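Local coordinates for protein Exo beta-1,2-glucooligosaccharide sophorohydrolase (non-reducing end) (Parabacteroides distasonis ATCC 8503, PDB 5Z06) that hydrolyses linear beta-1,2-glucan and beta-1,2-glucooligosaccharides as an exo-acting glycosidase, releasing sophorose from the non-reducing end, at residues Y6-F11 against T150-L155; K17-Y22 against T655-S660; E69-P74 against F593-Q598; C73-N78 against N313-N318. All blocks are in the same frame, centred on the assembly; numbering follows the deposited sequence.

Interaction 1 is internal to the N-terminal beta-sheet part of the chain, whereas interactions 2, 3 and 4 each join that part to the helix-rich part that follows. Interactions 1 and 4 are buried, and Tyr6 of the first bonds to Gly316 of the last. Interactions 2 and 3 are partly buried and share neighbours, since Tyr22 bonds to the carbonyl of Ala594 and to the backbone of Gln71. Interactions 3 and 4 start from one run of chain, sharing Cys73 and Pro74. Their chemistry differs: a tyrosine held by a carbonyl and water in 1, asparagine and aromatics in 2, the rim of an indole in 3, and asparagine amides bonded to carbonyls of both segments in 4.

Interaction 1 of 4, residues Y6-F11 against T150-L155; sequences YDYVFF and TNIKKL
The ring of Tyr8 is the flat group here, and Ile152 lies over one of its faces: CG1 of Ile152 sits 3.8 Å from the centroid of the Tyr8 ring, 20° off the normal, a CH-pi contact displaced toward the rim. The isoleucine continues past the ring, its CD1 ending 3.4 Å from Tyr8 CB, the two side chains sliding past each other in opposite directions. At the ring edge lie Phe10 CZ, a water and, near the plane, the carbonyl oxygen of Leu155. That same oxygen meets the edge of the Phe10 ring, 3.5 Å from Phe10 CE1. Tyr8 CG is anti to its backbone N (chi1 -169°), on the side of Ile152.

The phenol oxygen does the polar work. Tyr8 OH donates to Leu155 O at 2.6 Å, from above the carbonyl plane, and accepts a hydrogen bond from the water, whose oxygen is 2.6 Å from Tyr8 OH and which donates its other one to Lys153 O. Elsewhere Tyr8 stacks with Tyr72 and meets Phe81 edge to face.

The result is a buried hydroxyl used as both donor and acceptor, tying the chain just before strand 9–11 to Leu155 O directly and to Lys153 O through the water, at the turn that leads into strand 155–161. With Ile152 against its face, the ring is probably restrained in both tilt and position.

Interaction 2 of 4, residues K17-Y22 against T655-S660; sequences KGDYFY and TVNWVS
The side-chain nitrogen of Asn657 is gripped twice from the 17–22 loop. Asn657 ND2 donates to Lys17 O at 2.8 Å, nearly along the C=O axis, and to Asp19 OD1 at 3.0 Å, meeting this oxygen from above the carboxylate plane. Both acceptors lie close to the amide plane, so each N-H points at one of them. Asn657 CG is anti to its backbone N (chi1 -162°), on the side of the loop. Asp19 and Asn657 come tip to tip with their planes 71° apart, and the other carboxylate oxygen, Asp19 OD2, has a salt bridge to Arg37. An alanine in place of Asn657 would probably leave Lys17 O and Asp19 OD1 without this shared donor and the loop less firmly tied here. Beside the pair, a water takes the N-H of Phe21 and donates to the carbonyl oxygens of Asp19 and Asn657.

Farther along, aromatics take over. The edge of Trp658 points at the face of Phe21, its CD1 3.8 Å from Phe21 CG, with the planes at 74°. Trp658 NE1 donates to Tyr22 OH at 2.9 Å, close to the indole plane, while Tyr22 OH has a second bond to Ala594 O. Val656 CG2 touches Phe21 CE1 at 3.7 Å, on the CD1–CE1 side of that ring.

Asn657 and Trp658 both face Asn653, a G1 beta bulge at the start of strand 658–659, in the small sheet with 652–653 and 610–611. The contact sets this bulged edge against the loop leading from strand 9–11 to strand 23–28.

Interaction 3 of 4, residues E69-P74 against F593-Q598; sequences EIQYCP and FAWNYQ
Apolar contact comes first: the ring of Pro74 lies against the benzene end of Trp595. Pro74 CD is 3.4 Å from Trp595 CZ3, and Pro74 CG reaches Trp595 CE3 at 3.7 Å. Trp595 CG is anti to its carbonyl carbon (chi1 -56°); although its CB leads away from the 69–74 segment, the far rim of the indole swings back to touch it.

Polar atoms meet the same indole without hydrogen bonding to it. Gln71 OE1 lies at the ring edge, in the plane, 3.4 Å from Trp595 CZ2, and its amide stands 61° from the indole plane. The carbonyl oxygen of Tyr72 comes in obliquely, 3.8 Å from Trp595 CZ3. These are carbonyl oxygens against the slightly positive C-H rim, probably a weakly favourable electrostatic match.

One bond from its own strand probably sets the rotation of the Gln71 amide: Gln71 NE2 donates to Glu69 OE1 at 2.8 Å, close to the amide plane, leaving OE1 of Gln71 on the side of the tryptophan. Glu69 in turn has its other oxygen in a salt bridge to Arg108. Replacing Gln71 by an alanine would probably leave the CZ2 edge of Trp595 without its oxygen neighbour and Glu69 OE1 without this donor.

Trp595 also packs edge to face with Tyr22. It sits in the hairpin turn between strands 590–592 and 597–599, and reaches the end of strand 65–71, which runs between strands 23–28 and 155–161 in the five-stranded sheet.

Interaction 4 of 4, residues C73-N78 against N313-N318; sequences CPVRGN and NIPGRN
Arg76 O and Gly77 make up the tight part of this contact, pressed against Asn313, Pro315, Gly316 and Arg317. Two amides reach Arg76 O from opposite faces of its plane: Asn313 ND2 donates to Arg76 O at 2.8 Å, and Asn78 ND2 gives it a longer bond of 3.2 Å from within the same turn. Asn78 ND2 also donates to Pro315 O at 2.9 Å, so one amide ties the turn both to itself and to the facing chain. The other end of the Asn313 amide meets hydrocarbon, with Asn313 OD1 3.2 Å from both Arg76 CG and Arg76 CD. Gly77 CA comes 4.3 Å from Gly316 CA, and a side chain on Gly77 would run into Arg317 N. Arg317 is bent at chi2 (-65°), and its CD lies 3.2 Å from Gly77 O, which sits at the guanidinium edge.

The packing is looser beside it. Val75 CG1 stands 4.4 Å from Pro315 CG, although it comes nearer to the proline carbonyl. Both arginines are partly exposed, and their charged groups find partners beyond the contact: Arg317 with Asp79, Arg76 with Asp592 and Glu312. A glycerol, probably from the crystallisation liquor, lies by Arg76.

Val75 to Asn78 form a type II beta turn with glycine in its usual third position. It docks on the chain just past strand 313–314, where a cis peptide precedes Pro315.

Interaction 1 of 4, residues Y6-F11 against T150-L155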
# COMPACT_ATOMS: atom_id res chain seq x y z
N TYR A 6 -10.66 -13.54 2.90
CA TYR A 6 -10.92 -12.51 3.89
C TYR A 6 -12.33 -12.65 4.48
O TYR A 6 -13.23 -13.28 3.90
CB TYR A 6 -10.79 -11.13 3.27
CG TYR A 6 -9.35 -10.76 2.98
CD1 TYR A 6 -8.52 -10.32 4.00
CD2 TYR A 6 -8.84 -10.85 1.69
CE1 TYR A 6 -7.21 -9.97 3.74
CE2 TYR A 6 -7.53 -10.48 1.42
CZ TYR A 6 -6.72 -10.05 2.46
OH TYR A 6 -5.42 -9.72 2.21
N ASP A 7 -12.53 -12.07 5.65
CA ASP A 7 -13.87 -11.73 6.06
C ASP A 7 -14.20 -10.39 5.41
O ASP A 7 -13.34 -9.50 5.34
CB ASP A 7 -13.93 -11.65 7.57
CG ASP A 7 -13.54 -12.93 8.22
OD1 ASP A 7 -13.98 -14.00 7.74
OD2 ASP A 7 -12.79 -12.86 9.21
N TYR A 8 -15.43 -10.28 4.92
CA TYR A 8 -15.93 -9.02 4.38
C TYR A 8 -16.40 -8.15 5.54
O TYR A 8 -17.52 -8.29 6.07
CB TYR A 8 -17.04 -9.32 3.42
CG TYR A 8 -17.48 -8.17 2.59
CD1 TYR A 8 -16.91 -7.93 1.34
CD2 TYR A 8 -18.51 -7.34 3.01
CE1 TYR A 8 -17.35 -6.90 0.55
CE2 TYR A 8 -18.94 -6.29 2.22
CZ TYR A 8 -18.36 -6.08 1.00
OH TYR A 8 -18.80 -5.05 0.21
N VAL A 9 -15.51 -7.25 5.94
CA VAL A 9 -15.65 -6.45 7.15
C VAL A 9 -16.11 -5.05 6.78
O VAL A 9 -15.53 -4.43 5.91
CB VAL A 9 -14.30 -6.39 7.90
CG1 VAL A 9 -14.34 -5.46 9.10
CG2 VAL A 9 -13.89 -7.78 8.33
N PHE A 10 -17.14 -4.55 7.45
CA PHE A 10 -17.56 -3.16 7.32
C PHE A 10 -16.82 -2.27 8.31
O PHE A 10 -16.55 -1.11 8.01
CB PHE A 10 -19.05 -3.04 7.55
CG PHE A 10 -19.86 -3.73 6.52
CD1 PHE A 10 -20.12 -3.12 5.31
CD2 PHE A 10 -20.33 -5.02 6.74
CE1 PHE A 10 -20.86 -3.76 4.33
CE2 PHE A 10 -21.09 -5.67 5.77
CZ PHE A 10 -21.36 -5.04 4.57
N PHE A 11 -16.55 -2.78 9.50
CA PHE A 11 -15.75 -2.05 10.45
C PHE A 11 -15.11 -2.98 11.44
O PHE A 11 -15.79 -3.81 12.05
CB PHE A 11 -16.61 -1.06 11.20
CG PHE A 11 -15.84 -0.24 12.16
CD1 PHE A 11 -15.17 0.89 11.73
CD2 PHE A 11 -15.75 -0.60 13.50
CE1 PHE A 11 -14.44 1.65 12.61
CE2 PHE A 11 -15.01 0.16 14.38
CZ PHE A 11 -14.36 1.29 13.94
N THR A 150 -18.60 -13.43 -6.23
CA THR A 150 -19.17 -12.80 -7.42
C THR A 150 -20.14 -11.66 -7.10
O THR A 150 -20.38 -10.82 -7.95
CB THR A 150 -19.93 -13.81 -8.30
OG1 THR A 150 -21.15 -14.20 -7.64
CG2 THR A 150 -19.08 -15.05 -8.63
N ASN A 151 -20.74 -11.65 -5.91
CA ASN A 151 -21.74 -10.61 -5.56
C ASN A 151 -21.55 -9.88 -4.22
O ASN A 151 -22.28 -8.92 -3.96
CB ASN A 151 -23.17 -11.21 -5.64
CG ASN A 151 -23.38 -12.35 -4.67
OD1 ASN A 151 -22.73 -12.43 -3.64
ND2 ASN A 151 -24.31 -13.23 -5.01
N ILE A 152 -20.61 -10.33 -3.39
CA ILE A 152 -20.45 -9.78 -2.03
C ILE A 152 -20.14 -8.28 -2.02
O ILE A 152 -20.62 -7.54 -1.15
CB ILE A 152 -19.39 -10.58 -1.23
CG1 ILE A 152 -19.47 -10.25 0.26
CG2 ILE A 152 -17.98 -10.36 -1.80
CD1 ILE A 152 -18.68 -11.21 1.13
N LYS A 153 -19.39 -7.82 -3.01
CA LYS A 153 -19.05 -6.41 -3.14
C LYS A 153 -20.21 -5.51 -3.47
O LYS A 153 -20.07 -4.29 -3.39
CB LYS A 153 -17.95 -6.23 -4.18
CG LYS A 153 -16.66 -6.83 -3.68
CD LYS A 153 -15.49 -6.42 -4.53
CE LYS A 153 -14.26 -7.11 -3.98
NZ LYS A 153 -13.14 -6.78 -4.87
N LYS A 154 -21.35 -6.09 -3.86
CA LYS A 154 -22.59 -5.31 -3.94
C LYS A 154 -23.19 -4.96 -2.57
O LYS A 154 -24.11 -4.15 -2.48
CB LYS A 154 -23.59 -6.03 -4.85
CG LYS A 154 -23.17 -5.92 -6.31
CD LYS A 154 -23.96 -6.82 -7.24
CE LYS A 154 -23.73 -6.39 -8.68
NZ LYS A 154 -24.09 -7.46 -9.65
N LEU A 155 -22.68 -5.58 -1.51
CA LEU A 155 -23.09 -5.25 -0.15
C LEU A 155 -22.19 -4.10 0.29
O LEU A 155 -21.14 -4.31 0.93
CB LEU A 155 -22.97 -6.48 0.76
CG LEU A 155 -23.70 -7.76 0.27
CD1 LEU A 155 -23.59 -8.85 1.31
CD2 LEU A 155 -25.17 -7.51 -0.09
O HOH W 1 -18.16 -3.40 -1.68

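Interaction 2 of 4, residues K17-Y22 against T655-S660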
# COMPACT_ATOMS: atom_id res chain seq x y z
N LYS A 17 -8.27 8.63 14.25
CA LYS A 17 -9.08 9.03 15.38
C LYS A 17 -10.18 9.93 14.90
O LYS A 17 -10.20 10.33 13.74
CB LYS A 17 -8.25 9.76 16.43
CG LYS A 17 -7.27 8.85 17.12
CD LYS A 17 -6.22 9.61 17.91
CE LYS A 17 -5.03 8.70 18.22
NZ LYS A 17 -3.86 9.50 18.67
N GLY A 18 -11.10 10.20 15.82
CA GLY A 18 -12.08 11.25 15.69
C GLY A 18 -13.33 10.82 14.97
O GLY A 18 -14.39 10.81 15.54
N ASP A 19 -13.18 10.47 13.71
CA ASP A 19 -14.29 10.07 12.87
C ASP A 19 -13.83 9.07 11.81
O ASP A 19 -12.65 8.92 11.56
CB ASP A 19 -14.88 11.31 12.20
CG ASP A 19 -13.86 12.10 11.38
OD1 ASP A 19 -13.48 11.70 10.27
OD2 ASP A 19 -13.45 13.17 11.84
N TYR A 20 -14.81 8.42 11.18
CA TYR A 20 -14.56 7.27 10.35
C TYR A 20 -14.92 7.58 8.91
O TYR A 20 -16.08 7.83 8.56
CB TYR A 20 -15.32 6.04 10.85
CG TYR A 20 -14.90 4.81 10.08
CD1 TYR A 20 -13.55 4.43 10.03
CD2 TYR A 20 -15.82 4.04 9.36
CE1 TYR A 20 -13.14 3.33 9.31
CE2 TYR A 20 -15.40 2.92 8.66
CZ TYR A 20 -14.05 2.58 8.63
OH TYR A 20 -13.57 1.51 7.93
N PHE A 21 -13.90 7.55 8.07
CA PHE A 21 -14.03 8.01 6.74
C PHE A 21 -15.13 7.25 6.04
O PHE A 21 -15.98 7.84 5.41
CB PHE A 21 -12.72 7.91 5.94
CG PHE A 21 -12.92 8.27 4.52
CD1 PHE A 21 -12.86 9.58 4.12
CD2 PHE A 21 -13.28 7.31 3.60
CE1 PHE A 21 -13.12 9.94 2.82
CE2 PHE A 21 -13.54 7.66 2.29
CZ PHE A 21 -13.45 8.97 1.89
N TYR A 22 -15.13 5.93 6.20
CA TYR A 22 -16.06 5.06 5.50
C TYR A 22 -17.37 4.91 6.26
O TYR A 22 -17.80 3.80 6.56
CB TYR A 22 -15.43 3.70 5.31
CG TYR A 22 -14.24 3.74 4.40
CD1 TYR A 22 -14.40 3.83 3.03
CD2 TYR A 22 -12.95 3.70 4.91
CE1 TYR A 22 -13.30 3.87 2.18
CE2 TYR A 22 -11.86 3.74 4.08
CZ TYR A 22 -12.04 3.80 2.73
OH TYR A 22 -10.93 3.83 1.95
N THR A 655 -7.16 16.00 5.33
CA THR A 655 -8.28 16.88 5.02
C THR A 655 -9.59 16.16 5.20
O THR A 655 -10.52 16.71 5.77
CB THR A 655 -8.13 17.50 3.63
OG1 THR A 655 -6.89 18.21 3.60
CG2 THR A 655 -9.28 18.48 3.30
N VAL A 656 -9.65 14.91 4.74
CA VAL A 656 -10.84 14.09 4.89
C VAL A 656 -10.71 13.04 6.00
O VAL A 656 -11.63 12.22 6.19
CB VAL A 656 -11.22 13.40 3.55
CG1 VAL A 656 -11.31 14.42 2.44
CG2 VAL A 656 -10.25 12.30 3.17
N ASN A 657 -9.59 13.06 6.71
CA ASN A 657 -9.34 12.16 7.85
C ASN A 657 -9.36 10.68 7.44
O ASN A 657 -10.14 9.86 7.93
CB ASN A 657 -10.29 12.41 9.02
CG ASN A 657 -9.77 11.80 10.29
OD1 ASN A 657 -8.59 11.87 10.53
ND2 ASN A 657 -10.62 11.15 11.06
N TRP A 658 -8.45 10.37 6.52
CA TRP A 658 -8.30 9.07 5.91
C TRP A 658 -6.82 8.66 5.94
O TRP A 658 -5.93 9.47 5.77
CB TRP A 658 -8.80 9.14 4.47
CG TRP A 658 -8.64 7.88 3.72
CD1 TRP A 658 -9.52 6.84 3.64
CD2 TRP A 658 -7.51 7.50 2.94
NE1 TRP A 658 -9.01 5.84 2.85
CE2 TRP A 658 -7.78 6.23 2.40
CE3 TRP A 658 -6.30 8.13 2.63
CZ2 TRP A 658 -6.89 5.57 1.58
CZ3 TRP A 658 -5.42 7.48 1.82
CH2 TRP A 658 -5.72 6.20 1.30
N VAL A 659 -6.58 7.39 6.17
CA VAL A 659 -5.29 6.78 5.94
C VAL A 659 -5.50 5.45 5.24
O VAL A 659 -6.50 4.77 5.43
CB VAL A 659 -4.46 6.64 7.24
CG1 VAL A 659 -5.14 5.70 8.22
CG2 VAL A 659 -3.04 6.17 6.94
N SER A 660 -4.56 5.11 4.39
CA SER A 660 -4.65 3.91 3.62
C SER A 660 -4.68 2.70 4.52
O SER A 660 -3.94 2.64 5.51
CB SER A 660 -3.45 3.81 2.70
OG SER A 660 -3.52 2.63 1.99
O HOH W 2 -11.53 7.95 9.22
O HOH W 3 -13.47 10.86 7.83

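Interaction 3 of 4, residues E69-P74 against F593-Q598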
# COMPACT_ATOMS: atom_id res chain seq x y z
N GLU A 69 -24.65 5.04 7.73
CA GLU A 69 -24.15 3.80 7.17
C GLU A 69 -22.68 3.63 7.41
O GLU A 69 -21.93 4.62 7.46
CB GLU A 69 -24.45 3.72 5.68
CG GLU A 69 -23.82 4.81 4.86
CD GLU A 69 -24.02 4.59 3.38
OE1 GLU A 69 -23.03 4.67 2.63
OE2 GLU A 69 -25.17 4.33 2.95
N ILE A 70 -22.28 2.38 7.55
CA ILE A 70 -20.91 1.98 7.69
C ILE A 70 -20.55 1.30 6.38
O ILE A 70 -21.09 0.25 6.05
CB ILE A 70 -20.73 1.04 8.88
CG1 ILE A 70 -21.13 1.75 10.17
CG2 ILE A 70 -19.28 0.61 9.00
CD1 ILE A 70 -22.54 1.49 10.61
N GLN A 71 -19.64 1.93 5.66
CA GLN A 71 -19.29 1.51 4.31
C GLN A 71 -18.14 0.52 4.29
O GLN A 71 -17.11 0.71 4.98
CB GLN A 71 -18.94 2.72 3.48
CG GLN A 71 -20.08 3.70 3.31
CD GLN A 71 -19.62 5.09 2.95
OE1 GLN A 71 -18.42 5.36 2.88
NE2 GLN A 71 -20.56 5.99 2.73
N TYR A 72 -18.32 -0.53 3.50
CA TYR A 72 -17.23 -1.46 3.24
C TYR A 72 -16.12 -0.67 2.57
O TYR A 72 -16.40 0.08 1.65
CB TYR A 72 -17.66 -2.61 2.31
CG TYR A 72 -16.47 -3.45 1.88
CD1 TYR A 72 -15.85 -4.31 2.78
CD2 TYR A 72 -15.96 -3.35 0.60
CE1 TYR A 72 -14.76 -5.06 2.41
CE2 TYR A 72 -14.86 -4.11 0.21
CZ TYR A 72 -14.26 -4.96 1.11
OH TYR A 72 -13.16 -5.69 0.72
N CYS A 73 -14.90 -0.84 3.05
CA CYS A 73 -13.71 -0.12 2.55
C CYS A 73 -13.03 -1.02 1.54
O CYS A 73 -12.45 -2.01 1.94
CB CYS A 73 -12.75 0.19 3.72
SG CYS A 73 -11.08 0.71 3.23
N PRO A 74 -13.17 -0.74 0.23
CA PRO A 74 -12.50 -1.62 -0.73
C PRO A 74 -11.00 -1.54 -0.61
O PRO A 74 -10.45 -0.48 -0.33
CB PRO A 74 -12.95 -1.09 -2.09
CG PRO A 74 -13.38 0.31 -1.81
CD PRO A 74 -14.03 0.22 -0.46
N PHE A 593 -6.43 5.68 -3.09
CA PHE A 593 -7.11 6.56 -2.16
C PHE A 593 -8.35 5.79 -1.70
O PHE A 593 -8.32 4.57 -1.66
CB PHE A 593 -7.37 7.92 -2.84
CG PHE A 593 -7.97 8.98 -1.94
CD1 PHE A 593 -7.61 9.10 -0.59
CD2 PHE A 593 -8.93 9.87 -2.47
CE1 PHE A 593 -8.18 10.08 0.21
CE2 PHE A 593 -9.52 10.84 -1.67
CZ PHE A 593 -9.13 10.95 -0.33
N ALA A 594 -9.43 6.48 -1.37
CA ALA A 594 -10.54 5.92 -0.62
C ALA A 594 -11.31 4.88 -1.43
O ALA A 594 -11.70 3.87 -0.90
CB ALA A 594 -11.47 7.05 -0.22
N TRP A 595 -11.54 5.20 -2.69
CA TRP A 595 -12.33 4.38 -3.60
C TRP A 595 -11.65 3.99 -4.90
O TRP A 595 -12.18 3.15 -5.62
CB TRP A 595 -13.59 5.17 -3.96
CG TRP A 595 -14.33 5.57 -2.74
CD1 TRP A 595 -14.38 6.81 -2.18
CD2 TRP A 595 -15.11 4.72 -1.91
NE1 TRP A 595 -15.16 6.78 -1.04
CE2 TRP A 595 -15.61 5.51 -0.85
CE3 TRP A 595 -15.44 3.35 -1.95
CZ2 TRP A 595 -16.42 4.98 0.16
CZ3 TRP A 595 -16.23 2.82 -0.94
CH2 TRP A 595 -16.73 3.64 0.09
N ASN A 596 -10.53 4.60 -5.23
CA ASN A 596 -9.89 4.38 -6.53
C ASN A 596 -8.42 4.71 -6.47
O ASN A 596 -7.95 5.35 -5.51
CB ASN A 596 -10.54 5.26 -7.60
CG ASN A 596 -10.62 6.71 -7.17
OD1 ASN A 596 -9.62 7.45 -7.15
ND2 ASN A 596 -11.82 7.14 -6.79
N TYR A 597 -7.73 4.30 -7.51
CA TYR A 597 -6.36 4.68 -7.72
C TYR A 597 -6.34 6.13 -8.15
O TYR A 597 -7.25 6.60 -8.83
CB TYR A 597 -5.75 3.80 -8.78
CG TYR A 597 -4.35 4.19 -9.20
CD1 TYR A 597 -3.24 3.86 -8.40
CD2 TYR A 597 -4.13 4.86 -10.40
CE1 TYR A 597 -1.95 4.18 -8.81
CE2 TYR A 597 -2.85 5.21 -10.81
CZ TYR A 597 -1.76 4.85 -10.03
OH TYR A 597 -0.49 5.18 -10.43
N GLN A 598 -5.30 6.83 -7.76
CA GLN A 598 -5.11 8.21 -8.21
C GLN A 598 -3.63 8.46 -8.44
O GLN A 598 -2.79 7.98 -7.67
CB GLN A 598 -5.69 9.20 -7.22
CG GLN A 598 -5.31 8.98 -5.77
CD GLN A 598 -5.84 10.07 -4.86
OE1 GLN A 598 -6.93 10.61 -5.08
NE2 GLN A 598 -5.09 10.40 -3.83

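Interaction 4 of 4, residues C73-N78 against N313-N318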
# COMPACT_ATOMS: atom_id res chain seq x y z
N CYS A 73 -14.90 -0.84 3.05
CA CYS A 73 -13.71 -0.12 2.55
C CYS A 73 -13.03 -1.02 1.54
O CYS A 73 -12.45 -2.01 1.94
CB CYS A 73 -12.75 0.19 3.72
SG CYS A 73 -11.08 0.71 3.23
N PRO A 74 -13.17 -0.74 0.23
CA PRO A 74 -12.50 -1.62 -0.73
C PRO A 74 -11.00 -1.54 -0.61
O PRO A 74 -10.45 -0.48 -0.33
CB PRO A 74 -12.95 -1.09 -2.09
CG PRO A 74 -13.38 0.31 -1.81
CD PRO A 74 -14.03 0.22 -0.46
N VAL A 75 -10.35 -2.68 -0.75
CA VAL A 75 -8.92 -2.73 -0.62
C VAL A 75 -8.43 -3.54 -1.81
O VAL A 75 -8.94 -4.64 -2.07
CB VAL A 75 -8.50 -3.39 0.69
CG1 VAL A 75 -6.99 -3.44 0.80
CG2 VAL A 75 -9.09 -2.66 1.89
N ARG A 76 -7.45 -2.97 -2.51
CA ARG A 76 -6.84 -3.61 -3.66
C ARG A 76 -6.56 -5.08 -3.35
O ARG A 76 -5.98 -5.41 -2.30
CB ARG A 76 -5.56 -2.88 -4.04
CG ARG A 76 -4.75 -3.51 -5.16
CD ARG A 76 -3.46 -2.74 -5.36
NE ARG A 76 -3.76 -1.41 -5.86
CZ ARG A 76 -3.70 -1.01 -7.13
NH1 ARG A 76 -3.28 -1.82 -8.12
NH2 ARG A 76 -4.03 0.23 -7.42
N GLY A 77 -6.99 -5.96 -4.26
CA GLY A 77 -6.74 -7.39 -4.10
C GLY A 77 -7.52 -8.11 -3.02
O GLY A 77 -7.31 -9.31 -2.82
N ASN A 78 -8.43 -7.40 -2.32
CA ASN A 78 -9.36 -8.02 -1.37
C ASN A 78 -10.59 -8.39 -2.19
O ASN A 78 -11.52 -7.59 -2.37
CB ASN A 78 -9.74 -7.09 -0.20
CG ASN A 78 -8.62 -6.88 0.80
OD1 ASN A 78 -8.86 -6.85 2.00
ND2 ASN A 78 -7.40 -6.68 0.31
N ASN A 313 0.17 -5.75 -2.69
CA ASN A 313 -0.16 -4.97 -1.51
C ASN A 313 -0.54 -5.90 -0.38
O ASN A 313 -0.93 -7.04 -0.62
CB ASN A 313 -1.30 -3.96 -1.77
CG ASN A 313 -2.59 -4.63 -2.15
OD1 ASN A 313 -2.73 -5.11 -3.28
ND2 ASN A 313 -3.53 -4.70 -1.21
N ILE A 314 -0.43 -5.37 0.84
CA ILE A 314 -0.83 -6.06 2.07
C ILE A 314 -1.70 -5.09 2.89
O ILE A 314 -1.27 -3.95 3.15
CB ILE A 314 0.42 -6.51 2.88
CG1 ILE A 314 1.37 -7.33 1.97
CG2 ILE A 314 0.02 -7.29 4.13
CD1 ILE A 314 2.63 -7.83 2.68
N PRO A 315 -2.91 -5.50 3.26
CA PRO A 315 -3.50 -6.78 2.91
C PRO A 315 -4.03 -6.76 1.50
O PRO A 315 -4.76 -5.84 1.12
CB PRO A 315 -4.64 -6.92 3.90
CG PRO A 315 -5.07 -5.51 4.18
CD PRO A 315 -3.81 -4.70 4.12
N GLY A 316 -3.67 -7.77 0.72
CA GLY A 316 -4.13 -7.90 -0.66
C GLY A 316 -4.31 -9.36 -1.01
O GLY A 316 -4.70 -10.16 -0.15
N ARG A 317 -4.03 -9.71 -2.26
CA ARG A 317 -3.94 -11.10 -2.66
C ARG A 317 -2.81 -11.72 -1.90
O ARG A 317 -1.74 -11.12 -1.77
CB ARG A 317 -3.65 -11.24 -4.15
CG ARG A 317 -4.76 -10.69 -5.01
CD ARG A 317 -6.05 -11.49 -4.85
NE ARG A 317 -7.01 -10.99 -5.81
CZ ARG A 317 -7.07 -11.36 -7.08
NH1 ARG A 317 -6.23 -12.28 -7.58
NH2 ARG A 317 -7.98 -10.81 -7.87
N ASN A 318 -3.06 -12.89 -1.37
CA ASN A 318 -2.08 -13.62 -0.62
C ASN A 318 -0.96 -14.13 -1.54
O ASN A 318 0.23 -14.20 -1.14
CB ASN A 318 -2.77 -14.75 0.13
CG ASN A 318 -1.81 -15.57 0.96
OD1 ASN A 318 -1.72 -16.80 0.81
ND2 ASN A 318 -1.06 -14.90 1.82